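Enolase (alpha proteobacterium BAL199, PDB 3UGV) probably catalyses a magnesium-dependent lyase reaction that starts with removal of a proton alpha to a substrate carboxylate, as in other members of the enolase superfamily. Local coordinates at residues P202-D205 / I206-E210; E381-V384 / A385-V389; E284-Q287 / A288-G292; A105-Y108 / D109-K113. All blocks are in the same frame, centred on the assembly; numbering follows the deposited sequence.

Contact 1 (P202-D205 / I206-E210); sequences PAVD and IETAE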
loop_
_atom_site.group_PDB
_atom_site.type_symbol
_atom_site.label_atom_id
_atom_site.label_comp_id
_atom_site.label_asym_id
_atom_site.label_seq_id
_atom_site.Cartn_x
_atom_site.Cartn_y
_atom_site.Cartn_z
ATOM N N PRO F 202 -9.620 23.337 28.067
ATOM C CA PRO F 202 -10.097 21.967 27.817
ATOM C C PRO F 202 -10.698 21.319 29.067
ATOM O O PRO F 202 -11.634 20.524 28.973
ATOM C CB PRO F 202 -8.820 21.216 27.465
ATOM C CG PRO F 202 -7.866 22.251 27.046
ATOM C CD PRO F 202 -8.185 23.483 27.790
ATOM N N ALA F 203 -10.153 21.651 30.232
ATOM C CA ALA F 203 -10.626 21.060 31.471
ATOM C C ALA F 203 -12.085 21.418 31.658
ATOM O O ALA F 203 -12.837 20.654 32.241
ATOM C CB ALA F 203 -9.800 21.555 32.667
ATOM N N VAL F 204 -12.485 22.585 31.161
ATOM C CA VAL F 204 -13.857 23.028 31.345
ATOM C C VAL F 204 -14.809 22.303 30.387
ATOM O O VAL F 204 -15.977 22.093 30.706
ATOM C CB VAL F 204 -13.978 24.562 31.244
ATOM C CG1 VAL F 204 -15.388 25.003 31.555
ATOM C CG2 VAL F 204 -13.011 25.227 32.215
ATOM N N ASP F 205 -14.313 21.909 29.220
ATOM C CA ASP F 205 -15.109 21.084 28.302
ATOM C C ASP F 205 -15.492 19.780 28.994
ATOM O O ASP F 205 -16.636 19.340 28.951
ATOM C CB ASP F 205 -14.307 20.737 27.039
ATOM C CG ASP F 205 -14.350 21.824 25.989
ATOM O OD1 ASP F 205 -15.318 22.608 25.960
ATOM O OD2 ASP F 205 -13.409 21.880 25.172
ATOM N N ILE F 206 -14.506 19.161 29.624
ATOM C CA ILE F 206 -14.688 17.874 30.271
ATOM C C ILE F 206 -15.616 18.044 31.470
ATOM O O ILE F 206 -16.494 17.227 31.728
ATOM C CB ILE F 206 -13.317 17.319 30.716
ATOM C CG1 ILE F 206 -12.537 16.834 29.487
ATOM C CG2 ILE F 206 -13.479 16.217 31.762
ATOM C CD1 ILE F 206 -11.110 16.492 29.778
ATOM N N GLU F 207 -15.401 19.130 32.197
ATOM C CA GLU F 207 -16.236 19.501 33.324
ATOM C C GLU F 207 -17.690 19.591 32.873
ATOM O O GLU F 207 -18.596 19.105 33.556
ATOM C CB GLU F 207 -15.761 20.849 33.850
ATOM C CG GLU F 207 -16.226 21.219 35.225
ATOM C CD GLU F 207 -15.754 22.616 35.605
ATOM O OE1 GLU F 207 -14.555 22.921 35.388
ATOM O OE2 GLU F 207 -16.588 23.411 36.095
ATOM N N THR F 208 -17.904 20.206 31.711
ATOM C CA THR F 208 -19.240 20.303 31.134
ATOM C C THR F 208 -19.872 18.936 30.830
ATOM O O THR F 208 -21.027 18.694 31.177
ATOM C CB THR F 208 -19.226 21.171 29.884
ATOM O OG1 THR F 208 -18.783 22.483 30.233
ATOM C CG2 THR F 208 -20.618 21.269 29.293
ATOM N N ALA F 209 -19.117 18.052 30.179
ATOM C CA ALA F 209 -19.574 16.694 29.920
ATOM C C ALA F 209 -20.018 16.005 31.218
ATOM O O ALA F 209 -21.111 15.417 31.288
ATOM C CB ALA F 209 -18.461 15.880 29.224
ATOM N N GLU F 210 -19.174 16.084 32.248
ATOM C CA GLU F 210 -19.467 15.437 33.533
ATOM C C GLU F 210 -20.719 16.034 34.157
ATOM O O GLU F 210 -21.547 15.309 34.680
ATOM C CB GLU F 210 -18.283 15.545 34.501
ATOM C CG GLU F 210 -16.966 14.909 34.002
ATOM C CD GLU F 210 -17.007 13.376 33.931
ATOM O OE1 GLU F 210 -18.100 12.787 34.098
ATOM O OE2 GLU F 210 -15.935 12.758 33.711
#
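Thr208 folds its hydroxyl back onto the carbonyl of Val204, one turn earlier in helix 202-216. With OG1 beside its own backbone N (chi1 -61°), the side chain gives a hydrogen bond from OG1 to Val204 O of 2.9 Å. The backbone Thr208 N reaches Val204 O as well, also at 2.9 Å, and the two donors come from opposite faces of the carbonyl plane. This is the tight, buried side of the helix. Thr208 packs on Pro171 and Val174 of helix 171-183 and on Leu195 of strand 192-196, while nearby Asp205 turns its carboxylate to a salt bridge with Arg199 and a hydrogen bond from Gly198 N. Replacing Thr208 by valine would probably leave Val204 O with one donor fewer and bury a methyl where the hydroxyl now makes its bond.

Ile206 forms a second packed flank, with CG1 3.8 Å from Pro202 O and the side chain leaning on Gln241 and Ile242 of helix 232-242. The solvent side is looser: exposed Glu207 runs out extended beyond CG, and its OE1 lies 4.2 Å from Val204 CG2, a glancing touch. Helix 202-216 is the helical link of a beta-alpha-beta unit, between strands 192-196 and 221-225. On its inner side, a buried hydroxyl and a buried carboxylate are both paid for, the first by the helix's own carbonyl and the second by the loop that leads into it.

Contact 2 (E381-V384 / A385-V389); sequences EDVV and AANLV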
loop_
_atom_site.group_PDB
_atom_site.type_symbol
_atom_site.label_atom_id
_atom_site.label_comp_id
_atom_site.label_asym_id
_atom_site.label_seq_id
_atom_site.Cartn_x
_atom_site.Cartn_y
_atom_site.Cartn_z
ATOM N N GLU F 381 -47.495 31.479 6.838
ATOM C CA GLU F 381 -47.318 32.734 6.105
ATOM C C GLU F 381 -47.318 34.007 6.964
ATOM O O GLU F 381 -46.761 35.022 6.552
ATOM C CB GLU F 381 -48.329 32.836 4.960
ATOM C CG GLU F 381 -48.093 31.817 3.842
ATOM C CD GLU F 381 -46.837 32.110 3.028
ATOM O OE1 GLU F 381 -46.214 33.179 3.236
ATOM O OE2 GLU F 381 -46.474 31.265 2.177
ATOM N N ASP F 382 -47.921 33.955 8.150
ATOM C CA ASP F 382 -47.825 35.067 9.102
ATOM C C ASP F 382 -46.390 35.228 9.608
ATOM O O ASP F 382 -45.767 36.288 9.459
ATOM C CB ASP F 382 -48.773 34.864 10.287
ATOM C CG ASP F 382 -50.229 35.043 9.905
ATOM O OD1 ASP F 382 -50.501 35.746 8.902
ATOM O OD2 ASP F 382 -51.101 34.486 10.613
ATOM N N VAL F 383 -45.872 34.160 10.206
ATOM C CA VAL F 383 -44.497 34.124 10.660
ATOM C C VAL F 383 -43.553 34.463 9.513
ATOM O O VAL F 383 -42.566 35.177 9.707
ATOM C CB VAL F 383 -44.140 32.744 11.222
ATOM C CG1 VAL F 383 -42.691 32.714 11.650
ATOM C CG2 VAL F 383 -45.044 32.401 12.395
ATOM N N VAL F 384 -43.853 33.953 8.318
ATOM C CA VAL F 384 -43.033 34.265 7.151
ATOM C C VAL F 384 -42.994 35.766 6.871
ATOM O O VAL F 384 -41.921 36.334 6.641
ATOM C CB VAL F 384 -43.496 33.506 5.885
ATOM C CG1 VAL F 384 -42.815 34.067 4.636
ATOM C CG2 VAL F 384 -43.192 32.041 6.029
ATOM N N ALA F 385 -44.158 36.410 6.892
ATOM C CA ALA F 385 -44.238 37.847 6.611
ATOM C C ALA F 385 -43.463 38.659 7.646
ATOM O O ALA F 385 -42.701 39.571 7.300
ATOM C CB ALA F 385 -45.688 38.300 6.558
ATOM N N ALA F 386 -43.661 38.313 8.914
ATOM C CA ALA F 386 -42.983 38.980 10.020
ATOM C C ALA F 386 -41.454 38.841 9.973
ATOM O O ALA F 386 -40.742 39.534 10.705
ATOM C CB ALA F 386 -43.530 38.469 11.361
ATOM N N ASN F 387 -40.943 37.967 9.109
ATOM C CA ASN F 387 -39.502 37.691 9.090
ATOM C C ASN F 387 -38.835 37.741 7.717
ATOM O O ASN F 387 -37.620 37.518 7.592
ATOM C CB ASN F 387 -39.204 36.355 9.777
ATOM C CG ASN F 387 -39.401 36.425 11.262
ATOM O OD1 ASN F 387 -38.584 37.014 11.975
ATOM N ND2 ASN F 387 -40.500 35.852 11.745
ATOM N N LEU F 388 -39.630 38.034 6.693
ATOM C CA LEU F 388 -39.117 38.138 5.337
ATOM C C LEU F 388 -38.018 39.194 5.266
ATOM O O LEU F 388 -38.053 40.192 5.986
ATOM C CB LEU F 388 -40.248 38.471 4.365
ATOM C CG LEU F 388 -39.894 38.345 2.883
ATOM C CD1 LEU F 388 -39.600 36.897 2.541
ATOM C CD2 LEU F 388 -41.014 38.886 2.007
ATOM N N VAL F 389 -37.035 38.964 4.406
ATOM C CA VAL F 389 -35.941 39.906 4.243
ATOM C C VAL F 389 -36.143 40.700 2.965
ATOM O O VAL F 389 -36.146 40.141 1.870
ATOM C CB VAL F 389 -34.579 39.182 4.203
ATOM C CG1 VAL F 389 -33.432 40.183 4.056
ATOM C CG2 VAL F 389 -34.404 38.343 5.451
#
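Asn387 reaches back along the helix to Val383, the two side chains lying side by side and pointing the same way. Starting at the root, Asn387 CB sits 3.6 Å from Val383 O, with Val384 O a little farther off. The next atom, CG, is placed beside the residue's own backbone N (chi1 -71°), which carries the amide back over the preceding turn and leaves CG 3.7 Å from Val383 O. At the tip, ND2 gives a hydrogen to that same oxygen: Asn387 ND2 to Val383 O is 3.0 Å, with an N-H...O angle of 158°. The acceptor lies close to the amide plane and the donor is tilted 20° from the carbonyl plane. ND2 also passes Val383 CG1 at 3.8 Å, and the side chain rests on Leu40 of strand 30-47.

The main chain around it is turning out of the helix. Asn387 N bonds to Val384 O at 3.1 Å, and Leu388 CB comes within 3.5 Å of Val384 O as its side chain settles on Arg36 and Val38. Backbone hydrogen bonds of Asn387 with Leu39 and of Val389 with Pro37, and a salt bridge from Glu381 to Arg36, hold helix 381-387, near the C terminus, against strand 30-47 of the N-terminal sheet. The asparagine amide thus gives Val383 O a side-chain donor near the helix end.

Contact 3 (E284-Q287 / A288-G292); sequences EMHQ and ALQAG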
loop_
_atom_site.group_PDB
_atom_site.type_symbol
_atom_site.label_atom_id
_atom_site.label_comp_id
_atom_site.label_asym_id
_atom_site.label_seq_id
_atom_site.Cartn_x
_atom_site.Cartn_y
_atom_site.Cartn_z
ATOM N N GLU F 284 -17.181 12.918 -3.006
ATOM C CA GLU F 284 -16.370 13.438 -1.907
ATOM C C GLU F 284 -16.374 12.488 -0.706
ATOM O O GLU F 284 -15.329 12.239 -0.108
ATOM C CB GLU F 284 -16.853 14.815 -1.507
ATOM C CG GLU F 284 -15.774 15.737 -1.011
ATOM C CD GLU F 284 -16.206 17.196 -1.104
ATOM O OE1 GLU F 284 -16.533 17.799 -0.052
ATOM O OE2 GLU F 284 -16.228 17.728 -2.242
ATOM N N MET F 285 -17.542 11.945 -0.374
ATOM C CA MET F 285 -17.661 10.925 0.667
ATOM C C MET F 285 -16.781 9.702 0.341
ATOM O O MET F 285 -16.062 9.166 1.194
ATOM C CB MET F 285 -19.123 10.468 0.821
ATOM C CG MET F 285 -19.298 9.404 1.927
ATOM S SD MET F 285 -20.979 8.774 2.088
ATOM C CE MET F 285 -21.754 10.147 2.915
ATOM N N HIS F 286 -16.846 9.270 -0.906
ATOM C CA HIS F 286 -16.099 8.102 -1.362
ATOM C C HIS F 286 -14.584 8.333 -1.184
ATOM O O HIS F 286 -13.850 7.437 -0.753
ATOM C CB HIS F 286 -16.510 7.794 -2.821
ATOM C CG HIS F 286 -15.445 7.141 -3.645
ATOM N ND1 HIS F 286 -15.112 5.808 -3.517
ATOM C CD2 HIS F 286 -14.661 7.632 -4.636
ATOM C CE1 HIS F 286 -14.160 5.511 -4.384
ATOM N NE2 HIS F 286 -13.865 6.601 -5.073
ATOM N N GLN F 287 -14.127 9.550 -1.474
ATOM C CA GLN F 287 -12.713 9.893 -1.311
ATOM C C GLN F 287 -12.291 9.923 0.158
ATOM O O GLN F 287 -11.208 9.462 0.506
ATOM C CB GLN F 287 -12.418 11.230 -1.979
ATOM C CG GLN F 287 -12.603 11.197 -3.508
ATOM C CD GLN F 287 -12.393 12.563 -4.137
ATOM O OE1 GLN F 287 -12.382 13.591 -3.435
ATOM N NE2 GLN F 287 -12.203 12.587 -5.459
ATOM N N ALA F 288 -13.167 10.449 1.013
ATOM C CA ALA F 288 -12.931 10.460 2.440
ATOM C C ALA F 288 -12.784 9.050 2.993
ATOM O O ALA F 288 -11.940 8.810 3.858
ATOM C CB ALA F 288 -14.045 11.186 3.155
ATOM N N LEU F 289 -13.612 8.128 2.502
ATOM C CA LEU F 289 -13.587 6.736 2.974
ATOM C C LEU F 289 -12.321 6.019 2.492
ATOM O O LEU F 289 -11.661 5.323 3.264
ATOM C CB LEU F 289 -14.860 5.973 2.555
ATOM C CG LEU F 289 -16.173 6.584 3.073
ATOM C CD1 LEU F 289 -17.401 5.789 2.658
ATOM C CD2 LEU F 289 -16.139 6.726 4.580
ATOM N N GLN F 290 -11.961 6.215 1.228
ATOM C CA GLN F 290 -10.696 5.679 0.729
ATOM C C GLN F 290 -9.523 6.187 1.541
ATOM O O GLN F 290 -8.539 5.473 1.720
ATOM C CB GLN F 290 -10.465 6.060 -0.724
ATOM C CG GLN F 290 -11.380 5.373 -1.711
ATOM C CD GLN F 290 -11.137 5.892 -3.116
ATOM O OE1 GLN F 290 -11.108 7.108 -3.339
ATOM N NE2 GLN F 290 -10.932 4.979 -4.067
ATOM N N ALA F 291 -9.620 7.427 2.019
ATOM C CA ALA F 291 -8.538 8.012 2.809
ATOM C C ALA F 291 -8.545 7.482 4.240
ATOM O O ALA F 291 -7.650 7.775 5.015
ATOM C CB ALA F 291 -8.643 9.522 2.802
ATOM N N GLY F 292 -9.566 6.703 4.591
ATOM C CA GLY F 292 -9.724 6.247 5.960
ATOM C C GLY F 292 -9.883 7.409 6.931
ATOM O O GLY F 292 -9.281 7.407 8.013
#
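The ring of His286 and the amide of Gln290 press together one turn apart, their planes 36° from each other. Gln290 NE2 lies 3.3 Å from His286 CE1. Gln290 OE1 sits over one face of the ring, 3.3 Å from His286 NE2, but the angle is wrong for a hydrogen bond, so the two groups simply pack on each other; their polar partners come from another chain. Asp260 of a second subunit takes both nitrogens, His286 NE2 on OD2 and Gln290 NE2 on OD1, so a single carboxylate bridges them. Trp320 of a third subunit meets the His286 ring with planes at about 50° and also packs on Gln290. The histidine carries its ring roughly anti to the backbone N (chi1 151°), while Gln290 brings CG beside its own N and within 3.4 Å of His286 O; its chain then runs extended, setting the amide against the ring.

Beneath them the backbone bond from Gln290 N to His286 O (3.0 Å) keeps the turn regular. Farther along, the helix closes in a Schellman motif at Gly292, whose positive phi carries the chain away, with Gly292 N on Leu289 O at 2.8 Å.

On another side of the helix Met285 CG and Leu289 CD1 lie alongside at 4.1 Å. They pack on helix 306-320, Met285 on Ala313 and Leu289 on Val316 and Trp320 of the same chain, in the barrel domain where helix 282-290 joins parallel strands 273-275 and 296-297.

Contact 4 (A105-Y108 / D109-K113); sequences AEIY and DKTRK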
loop_
_atom_site.group_PDB
_atom_site.type_symbol
_atom_site.label_atom_id
_atom_site.label_comp_id
_atom_site.label_asym_id
_atom_site.label_seq_id
_atom_site.Cartn_x
_atom_site.Cartn_y
_atom_site.Cartn_z
ATOM N N ALA F 105 -33.850 13.700 -11.230
ATOM C CA ALA F 105 -32.561 13.227 -11.703
ATOM C C ALA F 105 -32.057 13.973 -12.937
ATOM O O ALA F 105 -30.869 14.282 -13.036
ATOM C CB ALA F 105 -32.616 11.742 -11.959
ATOM N N GLU F 106 -32.951 14.265 -13.874
ATOM C CA GLU F 106 -32.548 15.004 -15.062
ATOM C C GLU F 106 -32.170 16.423 -14.674
ATOM O O GLU F 106 -31.216 16.992 -15.196
ATOM C CB GLU F 106 -33.656 14.992 -16.119
ATOM C CG GLU F 106 -33.988 13.578 -16.594
ATOM C CD GLU F 106 -34.910 13.531 -17.803
ATOM O OE1 GLU F 106 -35.330 14.604 -18.298
ATOM O OE2 GLU F 106 -35.211 12.402 -18.256
ATOM N N ILE F 107 -32.916 16.976 -13.729
ATOM C CA ILE F 107 -32.704 18.340 -13.285
ATOM C C ILE F 107 -31.417 18.494 -12.472
ATOM O O ILE F 107 -30.706 19.483 -12.612
ATOM C CB ILE F 107 -33.898 18.824 -12.463
ATOM C CG1 ILE F 107 -35.125 18.975 -13.365
ATOM C CG2 ILE F 107 -33.567 20.119 -11.762
ATOM C CD1 ILE F 107 -36.356 19.541 -12.658
ATOM N N TYR F 108 -31.125 17.518 -11.625
ATOM C CA TYR F 108 -29.907 17.538 -10.822
ATOM C C TYR F 108 -28.706 17.590 -11.765
ATOM O O TYR F 108 -27.774 18.355 -11.548
ATOM C CB TYR F 108 -29.858 16.303 -9.914
ATOM C CG TYR F 108 -28.639 16.170 -9.009
ATOM C CD1 TYR F 108 -28.403 17.075 -7.977
ATOM C CD2 TYR F 108 -27.752 15.109 -9.160
ATOM C CE1 TYR F 108 -27.300 16.940 -7.139
ATOM C CE2 TYR F 108 -26.649 14.966 -8.328
ATOM C CZ TYR F 108 -26.425 15.883 -7.320
ATOM O OH TYR F 108 -25.324 15.738 -6.492
ATOM N N ASP F 109 -28.742 16.802 -12.835
ATOM C CA ASP F 109 -27.666 16.852 -13.817
ATOM C C ASP F 109 -27.589 18.200 -14.551
ATOM O O ASP F 109 -26.507 18.773 -14.671
ATOM C CB ASP F 109 -27.772 15.704 -14.810
ATOM C CG ASP F 109 -26.766 15.823 -15.939
ATOM O OD1 ASP F 109 -25.586 15.464 -15.711
ATOM O OD2 ASP F 109 -27.153 16.278 -17.046
ATOM N N LYS F 110 -28.730 18.707 -15.020
ATOM C CA LYS F 110 -28.780 19.989 -15.742
ATOM C C LYS F 110 -28.363 21.204 -14.900
ATOM O O LYS F 110 -27.673 22.088 -15.395
ATOM C CB LYS F 110 -30.174 20.238 -16.339
ATOM C CG LYS F 110 -30.653 19.175 -17.338
ATOM C CD LYS F 110 -32.103 19.424 -17.769
ATOM C CE LYS F 110 -32.581 18.364 -18.753
ATOM N NZ LYS F 110 -33.947 18.666 -19.271
ATOM N N THR F 111 -28.795 21.256 -13.641
ATOM C CA THR F 111 -28.403 22.352 -12.755
ATOM C C THR F 111 -26.901 22.360 -12.439
ATOM O O THR F 111 -26.264 23.418 -12.454
ATOM C CB THR F 111 -29.212 22.364 -11.442
ATOM O OG1 THR F 111 -28.969 21.157 -10.702
ATOM C CG2 THR F 111 -30.698 22.487 -11.737
ATOM N N ARG F 112 -26.337 21.188 -12.158
ATOM C CA ARG F 112 -24.904 21.075 -11.889
ATOM C C ARG F 112 -24.034 21.360 -13.114
ATOM O O ARG F 112 -22.960 21.954 -12.986
ATOM C CB ARG F 112 -24.561 19.710 -11.298
ATOM C CG ARG F 112 -25.117 19.509 -9.894
ATOM C CD ARG F 112 -24.583 18.230 -9.260
ATOM N NE ARG F 112 -23.447 18.478 -8.377
ATOM C CZ ARG F 112 -22.501 17.578 -8.124
ATOM N NH1 ARG F 112 -22.561 16.384 -8.702
ATOM N NH2 ARG F 112 -21.497 17.871 -7.305
ATOM N N LYS F 113 -24.486 20.941 -14.296
ATOM C CA LYS F 113 -23.764 21.264 -15.531
ATOM C C LYS F 113 -23.731 22.768 -15.793
ATOM O O LYS F 113 -22.721 23.293 -16.255
ATOM C CB LYS F 113 -24.376 20.565 -16.749
ATOM C CG LYS F 113 -24.027 19.091 -16.911
ATOM C CD LYS F 113 -24.554 18.568 -18.260
ATOM C CE LYS F 113 -24.590 17.037 -18.337
ATOM N NZ LYS F 113 -23.249 16.390 -18.219
#
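Over one face of the Tyr108 ring lies Arg112 CD, 3.8 Å from the ring centroid and 23° off its normal, a CH-pi contact shifted toward the rim, where Tyr108 CZ is the nearest atom at 3.6 Å. The guanidinium follows almost flat, its plane 15° from the ring, and takes Tyr108 OH over one of its own faces, near the rim, with Arg112 NH1 3.6 Å from Tyr108 OH. A bend at chi3 (97°) lays the arginine along the phenol. An alanine in place of Tyr108 is likely to leave Arg112 without the surface it lies on, its guanidinium set free to turn.

Helix 104-114 belongs to the helical part of the N-terminal capping domain of the enolase superfamily, packing against helices 83-97 and 123-142; Tyr108 also reaches Arg312 of helix 306-320 in the barrel domain. Deeper in, Ile107 CG2 meets Thr111 CG2 at 3.7 Å, and Thr111 OG1 stands 3.1 Å from Ile107 O and 3.2 Å from Tyr108 O. On the outer side Glu106 OE1 and Lys110 NZ are 4.4 Å apart, too far for a salt bridge: Glu106 bonds instead to Thr154 of a third subunit, and Lys110 to Gln100.

Going from the N terminus, the chain meets contact 4 first, in the capping domain, then contact 1 and contact 3 on helices of the barrel, and finally contact 2 near the C terminus. Each joins adjacent segments of one helix or its end, so none closes a long loop, and the four follow in series without nesting or crossing. What they tie together lies around them. Contact 2 returns the tail of the chain to strand 30-47 of the N-terminal sheet. Contacts 3 and 4 come within about 7 Å at their nearest atoms, and both touch the same third subunit. Contact 1 lies about 46 Å from contact 4, centre to centre, across the chain's middle.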